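Pex protein (Anabaena sp. PCC 7120, PDB 2DQL) is a circadian clock-associated protein of the PadR-like family that probably binds DNA through a winged-helix domain and acts as a transcriptional regulator. Local coordinates at residues P15-Y26 and T51-A62. Numbering follows the deposited sequence.
Sequences PTYLCQEVAICY and TYRLSDTVLYSA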
ATOM      1  N   PRO A  15      -0.260  -9.651   3.495  1.00 27.23           N
ATOM      2  CA  PRO A  15       0.707  -8.906   4.306  1.00 27.22           C
ATOM      3  C   PRO A  15       0.916  -7.495   3.772  1.00 27.13           C
ATOM      4  O   PRO A  15       0.692  -7.231   2.591  1.00 27.09           O
ATOM      5  CB  PRO A  15       1.966  -9.766   4.211  1.00 27.29           C
ATOM      6  CG  PRO A  15       1.858 -10.368   2.844  1.00 27.38           C
ATOM      7  CD  PRO A  15       0.392 -10.757   2.774  1.00 27.02           C
ATOM      8  N   THR A  16       1.344  -6.593   4.649  1.00 26.96           N
ATOM      9  CA  THR A  16       1.586  -5.208   4.270  1.00 26.86           C
ATOM     10  C   THR A  16       3.029  -5.042   3.807  1.00 26.37           C
ATOM     11  O   THR A  16       3.955  -5.411   4.528  1.00 26.37           O
ATOM     12  CB  THR A  16       1.370  -4.245   5.460  1.00 27.38           C
ATOM     13  OG1 THR A  16       0.038  -4.389   5.967  1.00 28.24           O
ATOM     14  CG2 THR A  16       1.588  -2.802   5.026  1.00 27.48           C
ATOM     15  N   TYR A  17       3.216  -4.504   2.604  1.00 25.56           N
ATOM     16  CA  TYR A  17       4.561  -4.264   2.088  1.00 24.83           C
ATOM     17  C   TYR A  17       4.984  -2.885   2.565  1.00 23.73           C
ATOM     18  O   TYR A  17       4.270  -1.906   2.363  1.00 23.94           O
ATOM     19  CB  TYR A  17       4.592  -4.312   0.557  1.00 25.25           C
ATOM     20  CG  TYR A  17       4.781  -5.700   0.005  1.00 26.38           C
ATOM     21  CD1 TYR A  17       3.751  -6.640   0.056  1.00 26.85           C
ATOM     22  CD2 TYR A  17       6.009  -6.094  -0.524  1.00 26.67           C
ATOM     23  CE1 TYR A  17       3.942  -7.940  -0.408  1.00 27.51           C
ATOM     24  CE2 TYR A  17       6.210  -7.389  -0.988  1.00 27.43           C
ATOM     25  CZ  TYR A  17       5.174  -8.307  -0.925  1.00 27.38           C
ATOM     26  OH  TYR A  17       5.381  -9.594  -1.362  1.00 28.57           O
ATOM     27  N   LEU A  18       6.145  -2.805   3.203  1.00 22.45           N
ATOM     28  CA  LEU A  18       6.628  -1.534   3.717  1.00 21.23           C
ATOM     29  C   LEU A  18       6.898  -0.518   2.617  1.00 20.93           C
ATOM     30  O   LEU A  18       7.336  -0.876   1.523  1.00 20.91           O
ATOM     31  CB  LEU A  18       7.925  -1.741   4.514  1.00 20.36           C
ATOM     32  CG  LEU A  18       7.936  -2.775   5.644  1.00 19.85           C
ATOM     33  CD1 LEU A  18       9.279  -2.700   6.369  1.00 20.03           C
ATOM     34  CD2 LEU A  18       6.791  -2.506   6.621  1.00 19.83           C
ATOM     35  N   CYS A  19       6.626   0.750   2.905  1.00 20.48           N
ATOM     36  CA  CYS A  19       6.916   1.810   1.950  1.00 20.66           C
ATOM     37  C   CYS A  19       8.326   2.244   2.341  1.00 20.23           C
ATOM     38  O   CYS A  19       8.833   1.819   3.382  1.00 19.89           O
ATOM     39  CB  CYS A  19       5.934   2.975   2.088  1.00 21.30           C
ATOM     40  SG  CYS A  19       5.915   3.782   3.700  1.00 22.33           S
ATOM     41  N   GLN A  20       8.948   3.084   1.523  1.00 19.99           N
ATOM     42  CA  GLN A  20      10.316   3.526   1.779  1.00 19.81           C
ATOM     43  C   GLN A  20      10.570   4.137   3.155  1.00 19.21           C
ATOM     44  O   GLN A  20      11.532   3.767   3.834  1.00 18.52           O
ATOM     45  CB  GLN A  20      10.760   4.520   0.700  1.00 20.63           C
ATOM     46  CG  GLN A  20      12.259   4.799   0.707  1.00 22.17           C
ATOM     47  CD  GLN A  20      12.675   5.771  -0.380  1.00 23.38           C
ATOM     48  OE1 GLN A  20      12.263   5.639  -1.534  1.00 25.01           O
ATOM     49  NE2 GLN A  20      13.498   6.751  -0.020  1.00 24.46           N
ATOM     50  N   GLU A  21       9.716   5.065   3.572  1.00 18.71           N
ATOM     51  CA  GLU A  21       9.890   5.717   4.860  1.00 18.54           C
ATOM     52  C   GLU A  21       9.946   4.729   6.018  1.00 17.84           C
ATOM     53  O   GLU A  21      10.789   4.855   6.909  1.00 17.91           O
ATOM     54  CB  GLU A  21       8.769   6.737   5.093  1.00 18.96           C
ATOM     55  CG  GLU A  21       8.761   7.883   4.086  1.00 20.90           C
ATOM     56  CD  GLU A  21       7.902   7.612   2.855  1.00 21.59           C
ATOM     57  OE1 GLU A  21       7.784   6.444   2.424  1.00 21.93           O
ATOM     58  OE2 GLU A  21       7.354   8.589   2.305  1.00 23.54           O
ATOM     59  N   VAL A  22       9.055   3.744   6.003  1.00 17.11           N
ATOM     60  CA  VAL A  22       9.012   2.744   7.061  1.00 17.00           C
ATOM     61  C   VAL A  22      10.191   1.775   6.941  1.00 16.42           C
ATOM     62  O   VAL A  22      10.812   1.420   7.937  1.00 16.31           O
ATOM     63  CB  VAL A  22       7.689   1.949   7.022  1.00 17.42           C
ATOM     64  CG1 VAL A  22       7.693   0.875   8.107  1.00 18.10           C
ATOM     65  CG2 VAL A  22       6.508   2.904   7.223  1.00 17.88           C
ATOM     66  N   ALA A  23      10.507   1.360   5.719  1.00 15.78           N
ATOM     67  CA  ALA A  23      11.620   0.433   5.501  1.00 15.46           C
ATOM     68  C   ALA A  23      12.942   1.018   5.996  1.00 15.18           C
ATOM     69  O   ALA A  23      13.783   0.297   6.534  1.00 15.08           O
ATOM     70  CB  ALA A  23      11.725   0.085   4.025  1.00 15.05           C
ATOM     71  N   ILE A  24      13.126   2.322   5.808  1.00 14.91           N
ATOM     72  CA  ILE A  24      14.352   2.977   6.253  1.00 14.64           C
ATOM     73  C   ILE A  24      14.502   2.821   7.768  1.00 14.44           C
ATOM     74  O   ILE A  24      15.582   2.493   8.262  1.00 13.97           O
ATOM     75  CB  ILE A  24      14.336   4.478   5.890  1.00 14.75           C
ATOM     76  CG1 ILE A  24      14.499   4.648   4.374  1.00 14.98           C
ATOM     77  CG2 ILE A  24      15.428   5.221   6.652  1.00 15.31           C
ATOM     78  CD1 ILE A  24      14.261   6.084   3.894  1.00 15.63           C
ATOM     79  N   CYS A  25      13.417   3.043   8.503  1.00 14.17           N
ATOM     80  CA  CYS A  25      13.455   2.919   9.956  1.00 13.97           C
ATOM     81  C   CYS A  25      13.655   1.466  10.385  1.00 13.70           C
ATOM     82  O   CYS A  25      14.402   1.187  11.324  1.00 13.52           O
ATOM     83  CB  CYS A  25      12.168   3.483  10.563  1.00 15.02           C
ATOM     84  SG  CYS A  25      11.946   5.236  10.215  1.00 16.29           S
ATOM     85  N   TYR A  26      12.992   0.544   9.693  1.00 13.40           N
ATOM     86  CA  TYR A  26      13.134  -0.877   9.999  1.00 13.14           C
ATOM     87  C   TYR A  26      14.584  -1.315   9.778  1.00 12.84           C
ATOM     88  O   TYR A  26      15.177  -2.000  10.615  1.00 12.20           O
ATOM     89  CB  TYR A  26      12.209  -1.717   9.110  1.00 14.40           C
ATOM     90  CG  TYR A  26      12.630  -3.169   9.017  1.00 14.52           C
ATOM     91  CD1 TYR A  26      12.600  -4.001  10.134  1.00 15.13           C
ATOM     92  CD2 TYR A  26      13.134  -3.686   7.823  1.00 15.48           C
ATOM     93  CE1 TYR A  26      13.072  -5.313  10.068  1.00 15.35           C
ATOM     94  CE2 TYR A  26      13.610  -4.987   7.745  1.00 15.89           C
ATOM     95  CZ  TYR A  26      13.580  -5.794   8.870  1.00 15.84           C
ATOM     96  OH  TYR A  26      14.080  -7.069   8.796  1.00 17.24           O
ATOM     97  N   THR A  51       3.026 -10.642   9.106  1.00 32.24           N
ATOM     98  CA  THR A  51       2.041  -9.845   8.375  1.00 31.69           C
ATOM     99  C   THR A  51       2.664  -8.685   7.602  1.00 30.74           C
ATOM    100  O   THR A  51       1.957  -7.802   7.111  1.00 30.87           O
ATOM    101  CB  THR A  51       0.953  -9.280   9.320  1.00 31.94           C
ATOM    102  OG1 THR A  51       1.552  -8.398  10.277  1.00 32.83           O
ATOM    103  CG2 THR A  51       0.239 -10.414  10.047  1.00 32.43           C
ATOM    104  N   TYR A  52       3.989  -8.690   7.495  1.00 29.46           N
ATOM    105  CA  TYR A  52       4.703  -7.645   6.772  1.00 28.15           C
ATOM    106  C   TYR A  52       5.693  -8.228   5.775  1.00 26.78           C
ATOM    107  O   TYR A  52       6.159  -9.356   5.930  1.00 26.61           O
ATOM    108  CB  TYR A  52       5.446  -6.735   7.753  1.00 28.95           C
ATOM    109  CG  TYR A  52       4.527  -5.856   8.559  1.00 29.61           C
ATOM    110  CD1 TYR A  52       4.194  -4.575   8.120  1.00 29.94           C
ATOM    111  CD2 TYR A  52       3.952  -6.322   9.738  1.00 30.43           C
ATOM    112  CE1 TYR A  52       3.309  -3.779   8.836  1.00 30.57           C
ATOM    113  CE2 TYR A  52       3.063  -5.537  10.460  1.00 30.95           C
ATOM    114  CZ  TYR A  52       2.748  -4.270  10.005  1.00 30.95           C
ATOM    115  OH  TYR A  52       1.871  -3.495  10.726  1.00 31.98           O
ATOM    116  N   ARG A  53       6.003  -7.447   4.749  1.00 25.19           N
ATOM    117  CA  ARG A  53       6.945  -7.862   3.722  1.00 24.07           C
ATOM    118  C   ARG A  53       7.768  -6.666   3.270  1.00 22.83           C
ATOM    119  O   ARG A  53       7.354  -5.516   3.413  1.00 22.16           O
ATOM    120  CB  ARG A  53       6.206  -8.440   2.510  1.00 24.44           C
ATOM    121  CG  ARG A  53       5.445  -9.726   2.782  1.00 24.84           C
ATOM    122  CD  ARG A  53       6.375 -10.914   2.947  1.00 25.43           C
ATOM    123  NE  ARG A  53       5.632 -12.166   3.093  1.00 25.90           N
ATOM    124  CZ  ARG A  53       4.947 -12.517   4.178  1.00 25.81           C
ATOM    125  NH1 ARG A  53       4.903 -11.719   5.237  1.00 25.63           N
ATOM    126  NH2 ARG A  53       4.294 -13.670   4.200  1.00 26.03           N
ATOM    127  N   LEU A  54       8.944  -6.946   2.724  1.00 21.91           N
ATOM    128  CA  LEU A  54       9.809  -5.895   2.212  1.00 21.06           C
ATOM    129  C   LEU A  54      10.224  -6.322   0.815  1.00 20.79           C
ATOM    130  O   LEU A  54      10.851  -7.368   0.644  1.00 20.55           O
ATOM    131  CB  LEU A  54      11.052  -5.720   3.093  1.00 20.59           C
ATOM    132  CG  LEU A  54      12.083  -4.712   2.566  1.00 19.69           C
ATOM    133  CD1 LEU A  54      11.451  -3.339   2.370  1.00 19.67           C
ATOM    134  CD2 LEU A  54      13.248  -4.627   3.550  1.00 19.67           C
ATOM    135  N   SER A  55       9.858  -5.521  -0.180  1.00 20.93           N
ATOM    136  CA  SER A  55      10.192  -5.830  -1.562  1.00 21.21           C
ATOM    137  C   SER A  55      11.643  -5.483  -1.835  1.00 21.51           C
ATOM    138  O   SER A  55      12.251  -4.667  -1.143  1.00 21.31           O
ATOM    139  CB  SER A  55       9.306  -5.038  -2.529  1.00 20.97           C
ATOM    140  OG  SER A  55       9.712  -3.683  -2.604  1.00 20.63           O
ATOM    141  N   ASP A  56      12.188  -6.113  -2.863  1.00 22.05           N
ATOM    142  CA  ASP A  56      13.558  -5.873  -3.257  1.00 22.32           C
ATOM    143  C   ASP A  56      13.699  -4.410  -3.688  1.00 21.69           C
ATOM    144  O   ASP A  56      14.701  -3.760  -3.398  1.00 21.25           O
ATOM    145  CB  ASP A  56      13.909  -6.824  -4.403  1.00 23.88           C
ATOM    146  CG  ASP A  56      15.360  -6.776  -4.773  1.00 24.95           C
ATOM    147  OD1 ASP A  56      15.662  -6.302  -5.888  1.00 26.73           O
ATOM    148  OD2 ASP A  56      16.195  -7.208  -3.950  1.00 26.44           O
ATOM    149  N   THR A  57      12.674  -3.888  -4.361  1.00 21.28           N
ATOM    150  CA  THR A  57      12.683  -2.505  -4.832  1.00 20.92           C
ATOM    151  C   THR A  57      12.692  -1.490  -3.686  1.00 19.95           C
ATOM    152  O   THR A  57      13.443  -0.520  -3.717  1.00 19.81           O
ATOM    153  CB  THR A  57      11.467  -2.228  -5.760  1.00 21.68           C
ATOM    154  OG1 THR A  57      11.615  -2.986  -6.967  1.00 23.15           O
ATOM    155  CG2 THR A  57      11.371  -0.747  -6.112  1.00 21.72           C
ATOM    156  N   VAL A  58      11.860  -1.702  -2.672  1.00 19.36           N
ATOM    157  CA  VAL A  58      11.841  -0.769  -1.555  1.00 18.62           C
ATOM    158  C   VAL A  58      13.118  -0.920  -0.725  1.00 17.81           C
ATOM    159  O   VAL A  58      13.653   0.064  -0.225  1.00 17.66           O
ATOM    160  CB  VAL A  58      10.600  -0.978  -0.663  1.00 18.75           C
ATOM    161  CG1 VAL A  58      10.673  -0.065   0.564  1.00 19.09           C
ATOM    162  CG2 VAL A  58       9.338  -0.666  -1.473  1.00 19.33           C
ATOM    163  N   LEU A  59      13.603  -2.150  -0.588  1.00 17.27           N
ATOM    164  CA  LEU A  59      14.839  -2.392   0.159  1.00 17.16           C
ATOM    165  C   LEU A  59      15.962  -1.526  -0.396  1.00 17.35           C
ATOM    166  O   LEU A  59      16.623  -0.795   0.344  1.00 16.68           O
ATOM    167  CB  LEU A  59      15.259  -3.867   0.061  1.00 16.76           C
ATOM    168  CG  LEU A  59      16.708  -4.183   0.475  1.00 17.13           C
ATOM    169  CD1 LEU A  59      16.912  -3.814   1.944  1.00 16.53           C
ATOM    170  CD2 LEU A  59      17.011  -5.661   0.241  1.00 17.19           C
ATOM    171  N   TYR A  60      16.159  -1.569  -1.705  1.00 17.63           N
ATOM    172  CA  TYR A  60      17.291  -0.842  -2.266  1.00 18.01           C
ATOM    173  C   TYR A  60      16.956   0.634  -2.448  1.00 17.48           C
ATOM    174  O   TYR A  60      17.898   1.471  -2.506  1.00 17.33           O
ATOM    175  CB  TYR A  60      17.932  -1.651  -3.395  1.00 19.45           C
ATOM    176  CG  TYR A  60      18.684  -2.876  -2.922  1.00 20.26           C
ATOM    177  CD1 TYR A  60      19.952  -2.765  -2.366  1.00 20.87           C
ATOM    178  CD2 TYR A  60      18.125  -4.142  -3.031  1.00 20.75           C
ATOM    179  CE1 TYR A  60      20.640  -3.881  -1.932  1.00 21.32           C
ATOM    180  CE2 TYR A  60      18.808  -5.263  -2.599  1.00 21.14           C
ATOM    181  CZ  TYR A  60      20.065  -5.127  -2.051  1.00 21.40           C
ATOM    182  OH  TYR A  60      20.747  -6.242  -1.621  1.00 22.12           O
ATOM    183  N   SER A  61      15.696   1.052  -2.426  1.00 17.40           N
ATOM    184  CA  SER A  61      15.387   2.476  -2.461  1.00 16.94           C
ATOM    185  C   SER A  61      15.815   3.007  -1.092  1.00 16.43           C
ATOM    186  O   SER A  61      16.341   4.112  -0.974  1.00 16.69           O
ATOM    187  CB  SER A  61      13.884   2.719  -2.659  1.00 17.79           C
ATOM    188  OG  SER A  61      13.468   2.347  -3.961  1.00 18.73           O
ATOM    189  N   ALA A  62      15.596   2.194  -0.059  1.00 15.89           N
ATOM    190  CA  ALA A  62      15.958   2.557   1.306  1.00 15.37           C
ATOM    191  C   ALA A  62      17.474   2.576   1.479  1.00 15.58           C
ATOM    192  O   ALA A  62      18.020   3.484   2.103  1.00 14.98           O
ATOM    193  CB  ALA A  62      15.339   1.576   2.284  1.00 15.23           C
TER
HETATM  194  O   HOH W   1      -0.329  -6.537   7.755  1.00 36.18           O
HETATM  195  O   HOH W   2       8.040  -3.232   0.247  1.00 19.03           O
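Arg-53 lies between Tyr-17, on strand 16-17, and Pro-15, just before that strand. Its CB sits over the centre of the Tyr-17 ring, 3.5 Å from the centroid and 9° off the normal, a CH-pi contact. With CG anti to the carbonyl carbon (chi1 -65°) and the chain bent at chi2, the guanidinium turns one face to Pro-15, whose CG stands 4.0 Å above its centre. The CG atoms of Pro-15 and Arg-53 also touch, at 3.6 Å. Arginine suits this place because its aliphatic part covers ring and proline while its polar end serves the chain: NH1 donates to Tyr-52 O and also to Pro-50 O. Replacement by an alanine would probably uncover the flank of Pro-15 and leave those two carbonyls without this side-chain donor.

Three backbone hydrogen bonds pair the parallel strands: Thr-16 N to Thr-51 O, Arg-53 N to Thr-16 O, and Leu-18 N to Arg-53 O. Water 1 links Thr-16 OG1 with Thr-51 O, while water 2 carries the pairing onward, donating to Leu-18 O and accepting from Ser-55 N. Beyond it, Ser-55 caps helix 56-68, its OG taking the bond from Val-58 N.

On the face carrying Thr-16 and Tyr-52, Tyr-52 CD1 meets Leu-18 CD2 at 3.6 Å; a branched leucine suits this buried spot, touching Leu-45 of helix 38-48 as well. Segments 20-26 and 56-62 cross at -68°, their axes approaching to 8.8 Å, a closeness that small Ala-23 and Ala-62 permit. Ala-23 CB meets Val-58 CG1 at 3.6 Å and Leu-54 CD1, from the preceding loop, at 3.8 Å. Helices 20-31, 38-48 and 56-68 followed by the hairpin of strands 72-77 and 86-91 are the plan of a PadR-like winged helix-turn-helix domain, in which helix 56-68 would be the recognition helix, here braced against helix 20-31.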